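Local coordinates for Glyoxalase/bleomycin resistance protein/dioxygenase (Nostoc punctiforme PCC 73102, PDB 3KOL), which binds cobalt and is probably a glyoxalase- or dioxygenase-type enzyme of the vicinal oxygen chelate superfamily, its exact reaction being unsettled, at residues H44-D48 with D49-A53; I121-A124 with H125-T129. All blocks are in the same frame, centred on the assembly; numbering follows the deposited sequence.

Contact 1. Residues H44-D48 with D49-A53. With CO (cobalt (II) ion), chain B.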
ATOM      1  N   HIS A  44       9.532  -8.553  -9.786  1.00 12.76           N
ATOM      2  CA  HIS A  44       9.516  -8.665 -11.240  1.00 13.53           C
ATOM      3  C   HIS A  44       8.880  -7.434 -11.877  1.00 14.36           C
ATOM      4  O   HIS A  44       7.839  -6.954 -11.430  1.00 15.03           O
ATOM      5  CB  HIS A  44       8.761  -9.921 -11.671  1.00 13.21           C
ATOM      6  CG  HIS A  44       9.003 -10.298 -13.100  1.00 14.97           C
ATOM      7  ND1 HIS A  44      10.257 -10.615 -13.581  1.00 15.33           N
ATOM      8  CD2 HIS A  44       8.163 -10.381 -14.160  1.00 14.62           C
ATOM      9  CE1 HIS A  44      10.178 -10.873 -14.874  1.00 16.63           C
ATOM     10  NE2 HIS A  44       8.919 -10.738 -15.251  1.00 15.98           N
ATOM     11  N   GLU A  45       9.511  -6.928 -12.929  1.00 14.12           N
ATOM     12  CA  GLU A  45       9.011  -5.740 -13.602  1.00 14.32           C
ATOM     13  C   GLU A  45       8.110  -6.081 -14.787  1.00 14.46           C
ATOM     14  O   GLU A  45       8.316  -7.084 -15.466  1.00 13.97           O
ATOM     15  CB  GLU A  45      10.201  -4.904 -14.072  1.00 16.96           C
ATOM     16  CG  GLU A  45       9.847  -3.656 -14.853  1.00 20.75           C
ATOM     17  CD  GLU A  45      11.054  -2.772 -15.082  1.00 25.72           C
ATOM     18  OE1 GLU A  45      12.137  -3.317 -15.398  1.00 27.17           O
ATOM     19  OE2 GLU A  45      10.922  -1.537 -14.948  1.00 28.00           O
ATOM     20  N   LEU A  46       7.092  -5.259 -15.015  1.00 14.39           N
ATOM     21  CA  LEU A  46       6.200  -5.466 -16.151  1.00 16.00           C
ATOM     22  C   LEU A  46       6.788  -4.704 -17.334  1.00 16.29           C
ATOM     23  O   LEU A  46       7.253  -3.576 -17.183  1.00 16.69           O
ATOM     24  CB  LEU A  46       4.798  -4.922 -15.859  1.00 14.01           C
ATOM     25  CG  LEU A  46       4.014  -5.531 -14.697  1.00 16.46           C
ATOM     26  CD1 LEU A  46       2.651  -4.857 -14.589  1.00 15.88           C
ATOM     27  CD2 LEU A  46       3.849  -7.019 -14.929  1.00 15.32           C
ATOM     28  N   THR A  47       6.782  -5.321 -18.508  1.00 18.38           N
ATOM     29  CA  THR A  47       7.313  -4.651 -19.687  1.00 22.54           C
ATOM     30  C   THR A  47       6.222  -3.775 -20.293  1.00 25.15           C
ATOM     31  O   THR A  47       5.040  -3.965 -20.011  1.00 22.84           O
ATOM     32  CB  THR A  47       7.822  -5.667 -20.723  1.00 23.35           C
ATOM     33  OG1 THR A  47       6.836  -6.689 -20.919  1.00 22.87           O
ATOM     34  CG2 THR A  47       9.127  -6.301 -20.237  1.00 23.77           C
ATOM     35  N   ASP A  48       6.623  -2.816 -21.121  1.00 28.67           N
ATOM     36  CA  ASP A  48       5.679  -1.885 -21.733  1.00 33.36           C
ATOM     37  C   ASP A  48       4.481  -2.522 -22.428  1.00 34.04           C
ATOM     38  O   ASP A  48       3.406  -1.923 -22.486  1.00 35.37           O
ATOM     39  CB  ASP A  48       6.411  -0.967 -22.716  1.00 37.75           C
ATOM     40  CG  ASP A  48       7.153  -1.735 -23.791  1.00 43.08           C
ATOM     41  OD1 ASP A  48       8.123  -2.450 -23.455  1.00 46.70           O
ATOM     42  OD2 ASP A  48       6.763  -1.626 -24.973  1.00 46.56           O
ATOM     43  N   ASP A  49       4.658  -3.730 -22.950  1.00 33.56           N
ATOM     44  CA  ASP A  49       3.571  -4.415 -23.641  1.00 34.95           C
ATOM     45  C   ASP A  49       2.639  -5.148 -22.685  1.00 34.51           C
ATOM     46  O   ASP A  49       1.600  -5.657 -23.098  1.00 35.46           O
ATOM     47  CB  ASP A  49       4.135  -5.416 -24.650  1.00 36.39           C
ATOM     48  CG  ASP A  49       5.053  -6.430 -24.005  1.00 38.65           C
ATOM     49  OD1 ASP A  49       6.071  -6.012 -23.413  1.00 40.61           O
ATOM     50  OD2 ASP A  49       4.763  -7.643 -24.085  1.00 38.27           O
ATOM     51  N   GLU A  50       3.007  -5.202 -21.408  1.00 32.54           N
ATOM     52  CA  GLU A  50       2.191  -5.897 -20.418  1.00 30.82           C
ATOM     53  C   GLU A  50       1.336  -4.960 -19.579  1.00 31.37           C
ATOM     54  O   GLU A  50       0.444  -5.406 -18.861  1.00 32.33           O
ATOM     55  CB  GLU A  50       3.080  -6.719 -19.490  1.00 28.06           C
ATOM     56  CG  GLU A  50       3.938  -7.749 -20.191  1.00 24.62           C
ATOM     57  CD  GLU A  50       4.798  -8.515 -19.214  1.00 21.66           C
ATOM     58  OE1 GLU A  50       5.497  -7.858 -18.419  1.00 17.23           O
ATOM     59  OE2 GLU A  50       4.775  -9.762 -19.235  1.00 19.65           O
ATOM     60  N   VAL A  51       1.615  -3.665 -19.657  1.00 31.43           N
ATOM     61  CA  VAL A  51       0.860  -2.683 -18.891  1.00 32.65           C
ATOM     62  C   VAL A  51      -0.302  -2.125 -19.707  1.00 34.55           C
ATOM     63  O   VAL A  51      -0.307  -2.208 -20.936  1.00 33.82           O
ATOM     64  CB  VAL A  51       1.761  -1.513 -18.445  1.00 32.81           C
ATOM     65  CG1 VAL A  51       2.907  -2.038 -17.587  1.00 31.41           C
ATOM     66  CG2 VAL A  51       2.294  -0.774 -19.665  1.00 31.98           C
ATOM     67  N   PRO A  52      -1.307  -1.555 -19.028  1.00 35.96           N
ATOM     68  CA  PRO A  52      -2.476  -0.982 -19.701  1.00 37.22           C
ATOM     69  C   PRO A  52      -2.076  -0.042 -20.831  1.00 38.11           C
ATOM     70  O   PRO A  52      -1.124   0.727 -20.698  1.00 38.40           O
ATOM     71  CB  PRO A  52      -3.195  -0.260 -18.568  1.00 36.94           C
ATOM     72  CG  PRO A  52      -2.922  -1.162 -17.398  1.00 36.57           C
ATOM     73  CD  PRO A  52      -1.448  -1.462 -17.563  1.00 36.90           C
ATOM     74  N   ALA A  53      -2.808  -0.113 -21.939  1.00 39.78           N
ATOM     75  CA  ALA A  53      -2.537   0.722 -23.105  1.00 40.14           C
ATOM     76  C   ALA A  53      -2.362   2.189 -22.728  1.00 41.05           C
ATOM     77  O   ALA A  53      -1.679   2.942 -23.424  1.00 41.31           O
ATOM     78  CB  ALA A  53      -3.668   0.574 -24.119  1.00 40.60           C
TER
HETATM   79 CO    CO B 301       8.189 -10.754 -17.194  0.50 11.19          CO
HETATM   80  O   HOH W   1       0.872  -1.651 -23.269  1.00 31.87           O
HETATM   81  O   HOH W   2       7.287 -10.858 -19.083  1.00 17.20           O
HETATM   82  O   HOH W   3       9.130 -12.473 -17.694  1.00 22.19           O
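E50 folds its side chain back to T47, and its OE1 accepts the backbone N-H of T47 over 2.8 Å in a nearly straight bond of 168°. That oxygen is met on its anti side, somewhat out of the carboxylate plane. The chain of E50 is extended beyond CG (chi2 180°), long enough to carry the carboxylate past the T47 side chain to its amide. In return the N-H of E50 goes to T47 O at 2.8 Å, so T47 is gripped through both its amide and its carbonyl; V51 N adds a weak bond to the same carbonyl. The T47 hydroxyl also lies close to E50, OG1 to OE1 3.1 Å, but OG1 donates to D49 OD1 over 2.7 Å, approaching from above the carboxylate plane while the T47 and D49 side chains run side by side.

The bond from E50 N to T47 O closes a type I beta turn over T47-E50, with D48 and D49 at its corners, just after strand 44-45 of the N-terminal four-stranded sheet, in a family built from paired beta-alpha-beta-beta-beta modules. H44 and L46 are still paired through their backbones with I68 and N66 of strand 64-68.

The second carboxylate oxygen of E50 leads to metal. OE2 accepts a bond from a water that is itself a ligand of a cobalt ion, and H44 NE2 binds that ion directly at 2.1 Å, making E50 a second-shell partner. This cobalt is distinct from the ion bound by H99 and E147. A further water links D48 O with V51 O.

D48 OD1 and D49 OD1 lie 4.1 Å apart, two like charges on an exposed corner. Apolar packing is slight: L46 CB rests against V51 CG1 at 3.9 Å, and both side chains lean on N66 of strand 64-68.

Contact 2. Residues I121-A124 with H125-T129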
ATOM      1  N   ILE A 121      21.914  -0.903   2.868  1.00 24.61           N
ATOM      2  CA  ILE A 121      20.647  -0.234   3.124  1.00 25.14           C
ATOM      3  C   ILE A 121      20.501  -0.191   4.647  1.00 26.22           C
ATOM      4  O   ILE A 121      20.548  -1.226   5.314  1.00 27.32           O
ATOM      5  CB  ILE A 121      19.462  -1.004   2.501  1.00 23.03           C
ATOM      6  CG1 ILE A 121      19.538  -0.925   0.969  1.00 21.86           C
ATOM      7  CG2 ILE A 121      18.144  -0.429   3.005  1.00 23.44           C
ATOM      8  CD1 ILE A 121      18.487  -1.753   0.251  1.00 19.91           C
ATOM      9  N   ALA A 122      20.344   1.010   5.196  1.00 27.93           N
ATOM     10  CA  ALA A 122      20.216   1.176   6.639  1.00 29.97           C
ATOM     11  C   ALA A 122      18.918   0.562   7.151  1.00 30.87           C
ATOM     12  O   ALA A 122      17.862   0.720   6.544  1.00 31.21           O
ATOM     13  CB  ALA A 122      20.274   2.657   7.003  1.00 31.06           C
ATOM     14  N   ILE A 123      19.010  -0.149   8.269  1.00 31.61           N
ATOM     15  CA  ILE A 123      17.842  -0.780   8.863  1.00 30.94           C
ATOM     16  C   ILE A 123      17.232   0.147   9.907  1.00 31.41           C
ATOM     17  O   ILE A 123      17.884   0.497  10.893  1.00 31.39           O
ATOM     18  CB  ILE A 123      18.218  -2.130   9.509  1.00 30.93           C
ATOM     19  CG1 ILE A 123      18.632  -3.120   8.415  1.00 30.05           C
ATOM     20  CG2 ILE A 123      17.046  -2.676  10.316  1.00 30.37           C
ATOM     21  CD1 ILE A 123      19.028  -4.486   8.929  1.00 31.99           C
ATOM     22  N   ALA A 124      15.984   0.551   9.670  1.00 29.52           N
ATOM     23  CA  ALA A 124      15.260   1.441  10.570  1.00 28.52           C
ATOM     24  C   ALA A 124      14.928   0.749  11.884  1.00 28.51           C
ATOM     25  O   ALA A 124      15.028   1.346  12.953  1.00 28.24           O
ATOM     26  CB  ALA A 124      13.983   1.925   9.908  1.00 27.41           C
ATOM     27  N   HIS A 125      14.516  -0.509  11.800  1.00 27.73           N
ATOM     28  CA  HIS A 125      14.187  -1.275  12.995  1.00 27.33           C
ATOM     29  C   HIS A 125      14.352  -2.766  12.743  1.00 25.98           C
ATOM     30  O   HIS A 125      14.105  -3.252  11.639  1.00 23.43           O
ATOM     31  CB  HIS A 125      12.752  -0.987  13.449  1.00 31.34           C
ATOM     32  CG  HIS A 125      12.341  -1.759  14.664  1.00 35.25           C
ATOM     33  ND1 HIS A 125      13.017  -1.673  15.864  1.00 37.24           N
ATOM     34  CD2 HIS A 125      11.336  -2.646  14.861  1.00 36.55           C
ATOM     35  CE1 HIS A 125      12.445  -2.474  16.746  1.00 37.56           C
ATOM     36  NE2 HIS A 125      11.423  -3.076  16.163  1.00 37.26           N
ATOM     37  N   GLY A 126      14.774  -3.484  13.779  1.00 23.61           N
ATOM     38  CA  GLY A 126      14.962  -4.916  13.654  1.00 24.04           C
ATOM     39  C   GLY A 126      16.336  -5.269  13.120  1.00 23.48           C
ATOM     40  O   GLY A 126      17.237  -4.433  13.129  1.00 24.86           O
ATOM     41  N   PRO A 127      16.527  -6.503  12.636  1.00 22.78           N
ATOM     42  CA  PRO A 127      15.500  -7.548  12.583  1.00 23.16           C
ATOM     43  C   PRO A 127      15.027  -8.001  13.960  1.00 25.14           C
ATOM     44  O   PRO A 127      15.769  -7.921  14.941  1.00 25.27           O
ATOM     45  CB  PRO A 127      16.187  -8.666  11.803  1.00 24.03           C
ATOM     46  CG  PRO A 127      17.629  -8.478  12.146  1.00 23.61           C
ATOM     47  CD  PRO A 127      17.796  -6.986  12.067  1.00 22.96           C
ATOM     48  N   VAL A 128      13.782  -8.459  14.025  1.00 25.24           N
ATOM     49  CA  VAL A 128      13.208  -8.938  15.278  1.00 27.87           C
ATOM     50  C   VAL A 128      12.618 -10.323  15.066  1.00 28.29           C
ATOM     51  O   VAL A 128      12.096 -10.628  13.995  1.00 27.45           O
ATOM     52  CB  VAL A 128      12.097  -7.998  15.790  1.00 29.44           C
ATOM     53  CG1 VAL A 128      12.689  -6.655  16.173  1.00 29.95           C
ATOM     54  CG2 VAL A 128      11.037  -7.817  14.719  1.00 30.94           C
ATOM     55  N   THR A 129      12.713 -11.166  16.089  1.00 29.48           N
ATOM     56  CA  THR A 129      12.189 -12.523  16.011  1.00 31.91           C
ATOM     57  C   THR A 129      11.198 -12.765  17.143  1.00 33.35           C
ATOM     58  O   THR A 129      11.457 -12.408  18.292  1.00 34.07           O
ATOM     59  CB  THR A 129      13.322 -13.569  16.110  1.00 32.12           C
ATOM     60  OG1 THR A 129      14.273 -13.349  15.062  1.00 31.86           O
ATOM     61  CG2 THR A 129      12.761 -14.974  15.981  1.00 32.12           C
TER
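A classic beta bulge puts a kink in strand 123-129, an outermost strand, within this chain, of the C-terminal four-stranded sheet: A124 and H125 both face Y137 on strand 134-139, the other arm of a beta hairpin. The bulge bends the strand sharply at A124-H125, and I123 fills the inside of the bend. Its CG2 methyl lies against two successive carbonyl oxygens, 3.3 Å from H125 O and the same from G126 O. That branch stands anti to the backbone N of I123, while CG1, beside the N (chi1 -67°), carries CD1 out in the direction of P127. No hydrogen bond crosses between 121-124 and 125-129; strand pairing comes from the neighbour, through H125 to Y137 and V128 to G135.

Past the bulge the backbone takes an unusual course. G126 has a positive phi (86°) with psi at -163°, a region readily open only to glycine, and the peptide that follows it is cis. The P127 ring meets F109 and V113 of helix 109-118, and I123 touches I116 of that helix, so the two side chains pack under the same cover. The CB bond of H125 points away from 121-124. Between I123 and P127 the side chains cross at about a right angle, with CD1 of I123 4.2 Å from CD of P127.

In the fold
From the N terminus, strand 17-27 and helix 30-40 lead to strand 44-45, where contact 1 closes its short turn before helix 56-60. The chain then builds strands 64-68 and 74-79, completing the first sheet, and passes through strand 96-104 and helix 109-118 into contact 2, a bend within strand 123-129 that precedes the hairpin partner 134-139. The two contacts follow in series, neither enclosing nor crossing the other. The centres of contact 1 and contact 2 are about 32 Å apart, with the middle of the chain lying between them. Each involves a strand outermost within this chain, of different four-stranded sheets sharing the order 1-4-3-2, and I121 touches helix 30-40 of the first half.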